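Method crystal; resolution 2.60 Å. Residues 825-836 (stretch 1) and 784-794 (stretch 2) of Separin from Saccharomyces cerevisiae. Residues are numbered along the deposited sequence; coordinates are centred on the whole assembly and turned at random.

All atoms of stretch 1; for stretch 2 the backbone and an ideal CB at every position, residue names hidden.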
# COMPACT_ATOMS: atom_id res chain seq x y z
N ASP A 825 12.36 -1.92 -12.09
CA ASP A 825 12.65 -3.19 -11.49
C ASP A 825 11.43 -3.89 -10.97
O ASP A 825 11.49 -5.07 -10.69
CB ASP A 825 13.70 -3.04 -10.40
CG ASP A 825 15.06 -3.54 -10.83
OD1 ASP A 825 15.21 -3.92 -12.01
OD2 ASP A 825 15.97 -3.55 -10.00
N LEU A 826 10.31 -3.20 -10.92
CA LEU A 826 9.09 -3.81 -10.45
C LEU A 826 8.49 -4.74 -11.48
O LEU A 826 8.88 -4.71 -12.63
CB LEU A 826 8.08 -2.74 -10.18
CG LEU A 826 6.89 -3.36 -9.52
CD1 LEU A 826 7.51 -4.50 -8.76
CD2 LEU A 826 6.32 -2.34 -8.57
N GLU A 827 7.53 -5.54 -11.07
CA GLU A 827 6.87 -6.42 -11.99
C GLU A 827 5.35 -6.44 -11.90
O GLU A 827 4.74 -7.02 -12.74
CB GLU A 827 7.43 -7.84 -11.88
CG GLU A 827 8.58 -8.13 -12.83
CD GLU A 827 8.77 -9.61 -13.14
OE1 GLU A 827 8.04 -10.16 -13.98
OE2 GLU A 827 9.68 -10.23 -12.57
N GLU A 828 4.73 -5.82 -10.90
CA GLU A 828 3.26 -5.84 -10.82
C GLU A 828 2.64 -4.97 -11.89
O GLU A 828 2.76 -3.78 -11.87
CB GLU A 828 2.77 -5.46 -9.44
CG GLU A 828 3.32 -6.31 -8.31
CD GLU A 828 2.99 -7.77 -8.42
OE1 GLU A 828 1.83 -8.10 -8.69
OE2 GLU A 828 3.88 -8.59 -8.24
N PRO A 829 1.91 -5.58 -12.80
CA PRO A 829 1.38 -4.88 -13.98
C PRO A 829 0.46 -3.70 -13.66
O PRO A 829 0.57 -2.65 -14.31
CB PRO A 829 0.60 -5.98 -14.71
CG PRO A 829 1.33 -7.22 -14.35
CD PRO A 829 1.69 -7.03 -12.89
N ILE A 830 -0.40 -3.81 -12.67
CA ILE A 830 -1.26 -2.69 -12.35
C ILE A 830 -0.49 -1.53 -11.80
O ILE A 830 -0.90 -0.41 -11.92
CB ILE A 830 -2.33 -3.09 -11.34
CG1 ILE A 830 -3.32 -1.97 -11.15
CG2 ILE A 830 -1.71 -3.38 -10.01
CD1 ILE A 830 -4.24 -1.80 -12.31
N ILE A 831 0.64 -1.80 -11.19
CA ILE A 831 1.44 -0.71 -10.66
C ILE A 831 2.30 -0.11 -11.77
O ILE A 831 2.39 1.10 -11.90
CB ILE A 831 2.34 -1.17 -9.50
CG1 ILE A 831 1.48 -1.73 -8.37
CG2 ILE A 831 3.14 0.01 -8.98
CD1 ILE A 831 0.60 -0.70 -7.68
N VAL A 832 2.91 -0.97 -12.57
CA VAL A 832 3.70 -0.54 -13.70
C VAL A 832 2.83 0.28 -14.66
O VAL A 832 3.24 1.36 -15.10
CB VAL A 832 4.33 -1.74 -14.42
CG1 VAL A 832 4.99 -1.32 -15.71
CG2 VAL A 832 5.34 -2.39 -13.51
N TYR A 833 1.63 -0.21 -14.97
CA TYR A 833 0.75 0.54 -15.86
C TYR A 833 0.42 1.92 -15.28
O TYR A 833 0.65 2.93 -15.94
CB TYR A 833 -0.56 -0.18 -16.15
CG TYR A 833 -1.44 0.73 -16.98
CD1 TYR A 833 -1.07 1.08 -18.27
CD2 TYR A 833 -2.58 1.33 -16.43
CE1 TYR A 833 -1.82 1.95 -19.02
CE2 TYR A 833 -3.34 2.21 -17.18
CZ TYR A 833 -2.95 2.52 -18.47
OH TYR A 833 -3.69 3.39 -19.24
N ARG A 834 -0.12 1.96 -14.07
CA ARG A 834 -0.55 3.21 -13.48
C ARG A 834 0.57 4.23 -13.41
O ARG A 834 0.34 5.43 -13.65
CB ARG A 834 -1.11 3.00 -12.07
CG ARG A 834 -2.44 2.32 -12.01
CD ARG A 834 -3.46 3.01 -12.88
NE ARG A 834 -4.71 2.28 -12.86
CZ ARG A 834 -5.70 2.51 -12.00
NH1 ARG A 834 -5.58 3.47 -11.11
NH2 ARG A 834 -6.82 1.78 -12.05
N CYS A 835 1.78 3.77 -13.12
CA CYS A 835 2.90 4.69 -13.04
C CYS A 835 3.26 5.23 -14.42
O CYS A 835 3.55 6.42 -14.57
CB CYS A 835 4.12 4.02 -12.42
SG CYS A 835 4.02 3.79 -10.65
N LEU A 836 3.24 4.37 -15.42
CA LEU A 836 3.53 4.81 -16.77
C LEU A 836 2.45 5.77 -17.29
O LEU A 836 2.76 6.66 -18.09
CB LEU A 836 3.67 3.62 -17.72
CG LEU A 836 4.99 2.85 -17.57
CD1 LEU A 836 5.00 1.61 -18.46
CD2 LEU A 836 6.16 3.77 -17.87
N UNK A 784 0.76 -7.43 2.65
CA UNK A 784 1.44 -6.22 3.03
C UNK A 784 2.33 -5.67 1.91
O UNK A 784 2.54 -4.47 1.82
CB UNK A 784 2.27 -6.48 4.29
N UNK A 785 2.87 -6.53 1.06
CA UNK A 785 3.73 -6.06 -0.01
C UNK A 785 2.89 -5.26 -1.01
O UNK A 785 3.33 -4.24 -1.53
CB UNK A 785 4.44 -7.23 -0.70
N UNK A 786 1.68 -5.75 -1.27
CA UNK A 786 0.79 -5.09 -2.20
C UNK A 786 0.31 -3.79 -1.59
O UNK A 786 0.17 -2.79 -2.28
CB UNK A 786 -0.39 -5.99 -2.57
N UNK A 787 0.05 -3.80 -0.28
CA UNK A 787 -0.40 -2.61 0.42
C UNK A 787 0.61 -1.49 0.23
O UNK A 787 0.26 -0.37 -0.11
CB UNK A 787 -0.61 -2.90 1.91
N UNK A 788 1.88 -1.85 0.45
CA UNK A 788 3.01 -0.95 0.38
C UNK A 788 3.29 -0.48 -1.05
O UNK A 788 3.80 0.61 -1.25
CB UNK A 788 4.25 -1.63 0.96
N UNK A 789 2.97 -1.32 -2.03
CA UNK A 789 3.10 -0.94 -3.42
C UNK A 789 2.10 0.16 -3.76
O UNK A 789 2.46 1.17 -4.34
CB UNK A 789 2.90 -2.15 -4.33
N UNK A 790 0.86 -0.06 -3.36
CA UNK A 790 -0.21 0.90 -3.60
C UNK A 790 0.15 2.22 -2.91
O UNK A 790 0.02 3.30 -3.48
CB UNK A 790 -1.55 0.36 -3.10
N UNK A 791 0.63 2.12 -1.68
CA UNK A 791 0.95 3.30 -0.89
C UNK A 791 2.16 4.08 -1.38
O UNK A 791 2.18 5.31 -1.31
CB UNK A 791 1.18 2.88 0.56
N UNK A 792 3.16 3.37 -1.87
CA UNK A 792 4.42 4.01 -2.23
C UNK A 792 4.30 4.71 -3.56
O UNK A 792 4.94 5.73 -3.77
CB UNK A 792 5.56 2.99 -2.27
N UNK A 793 3.52 4.13 -4.45
CA UNK A 793 3.31 4.73 -5.76
C UNK A 793 2.42 5.95 -5.60
O UNK A 793 2.61 6.95 -6.27
CB UNK A 793 2.69 3.73 -6.74
N UNK A 794 1.47 5.86 -4.67
CA UNK A 794 0.56 6.96 -4.36
C UNK A 794 1.35 8.18 -3.91
O UNK A 794 1.11 9.29 -4.39
CB UNK A 794 -0.44 6.55 -3.28

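Stretch 2 is helical throughout. Its axis runs almost parallel to that of helix 829-836, at 2° and 10.7 Å at closest approach.

Position 784 has a CB out of reach of stretch 1, so the contact sets no demand. The residue is S784.

Position 785 has a CB that points sideways, with no atom of stretch 1 within 5.5 Å. The carboxylate of E828 lies farther along, in the direction of stretch 1. A long side chain could reach it, and a basic one would gain most. The residue is R785. Its chi1 and chi2 are both t, which extends the chain, and its end comes nearer to stretch 1. R785 NH1 lies 3.5 Å from E828 OE2, a salt bridge with a weak hydrogen bond. The carboxylate oxygen sits at the guanidinium edge, near its plane. The place of OE2 is less sure, so the distance deserves caution.

Position 786 also points sideways. A medium or large side chain could reach toward E828. The residue is L786; its CD2 comes within 4.4 Å of E828 OE1, a marginal contact.

Positions 787 and 788 are out of reach, and many residues would suit. They are A787 and L788.

Position 789 points toward stretch 1. Its ideal CB is 4.3 Å from I831 CG1 and 5.5 Å from L826 CD2. These carbons favour an apolar side chain; leucine, isoleucine, valine or methionine would all be reasonable. The residue is L789. Its CD2 packs at 3.6 Å on L826 CD2, and its CD1 lies 3.7 Å from E828 CG, in the aliphatic part of that glutamate.

Position 790 points sideways, with its ideal CB 5.2 Å from I831 CD1. A long chain with an aliphatic stem would suit, charged or not. The residue is K790. Its CD lies 4.2 Å from I831 CD1, and its NZ runs on to 4.3 Å from I830 CG1.

Positions 791 and 792 point out of reach of stretch 1, so many side chains would suit. They are S791 and L792.

Position 793 points toward stretch 1. Its ideal CB is 4.1 Å from C835 SG and 4.4 Å from I831 CG2. With these atoms so near, a small residue such as alanine, serine or cysteine fits readily. The residue is S793. S793 OG, with chi1 p, lies 4.2 Å from I831 CD1. S793 OG is also 2.8 Å from L789 O, within the same helix.

Position 794 is out of reach too, and stretch 1 sets no limit on it. The residue is F794.

Stretch 2 (784-794) SRLALLKSLSF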
# COMPACT_ATOMS: atom_id res chain seq x y z
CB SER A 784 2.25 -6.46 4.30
OG SER A 784 1.42 -6.27 5.42
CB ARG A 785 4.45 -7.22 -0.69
CG ARG A 785 5.42 -6.77 -1.75
CD ARG A 785 6.08 -7.94 -2.41
NE ARG A 785 5.13 -8.81 -3.09
CZ ARG A 785 4.89 -8.77 -4.40
NH1 ARG A 785 4.02 -9.61 -4.93
NH2 ARG A 785 5.52 -7.90 -5.17
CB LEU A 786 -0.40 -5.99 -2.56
CG LEU A 786 -0.09 -7.34 -3.22
CD1 LEU A 786 -1.36 -8.16 -3.39
CD2 LEU A 786 0.65 -7.18 -4.54
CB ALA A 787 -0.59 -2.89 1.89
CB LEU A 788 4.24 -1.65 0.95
CG LEU A 788 5.50 -0.81 1.02
CD1 LEU A 788 5.21 0.41 1.87
CD2 LEU A 788 6.59 -1.65 1.63
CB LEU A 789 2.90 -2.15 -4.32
CG LEU A 789 4.16 -2.99 -4.49
CD1 LEU A 789 3.88 -4.22 -5.35
CD2 LEU A 789 5.27 -2.15 -5.10
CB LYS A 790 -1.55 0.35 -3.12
CG LYS A 790 -2.31 -0.46 -4.17
CD LYS A 790 -2.69 0.42 -5.41
CE LYS A 790 -3.60 -0.32 -6.46
NZ LYS A 790 -3.91 0.52 -7.69
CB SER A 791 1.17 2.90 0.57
OG SER A 791 -0.02 3.05 1.30
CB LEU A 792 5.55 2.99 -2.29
CG LEU A 792 6.96 3.54 -2.45
CD1 LEU A 792 7.20 4.76 -1.53
CD2 LEU A 792 7.99 2.44 -2.18
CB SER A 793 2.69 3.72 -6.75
OG SER A 793 1.59 3.06 -6.18
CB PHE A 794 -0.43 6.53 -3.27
CG PHE A 794 -1.36 7.63 -2.80
CD1 PHE A 794 -0.89 8.68 -2.00
CD2 PHE A 794 -2.71 7.59 -3.11
CE1 PHE A 794 -1.74 9.69 -1.56
CE2 PHE A 794 -3.57 8.59 -2.66
CZ PHE A 794 -3.09 9.64 -1.89
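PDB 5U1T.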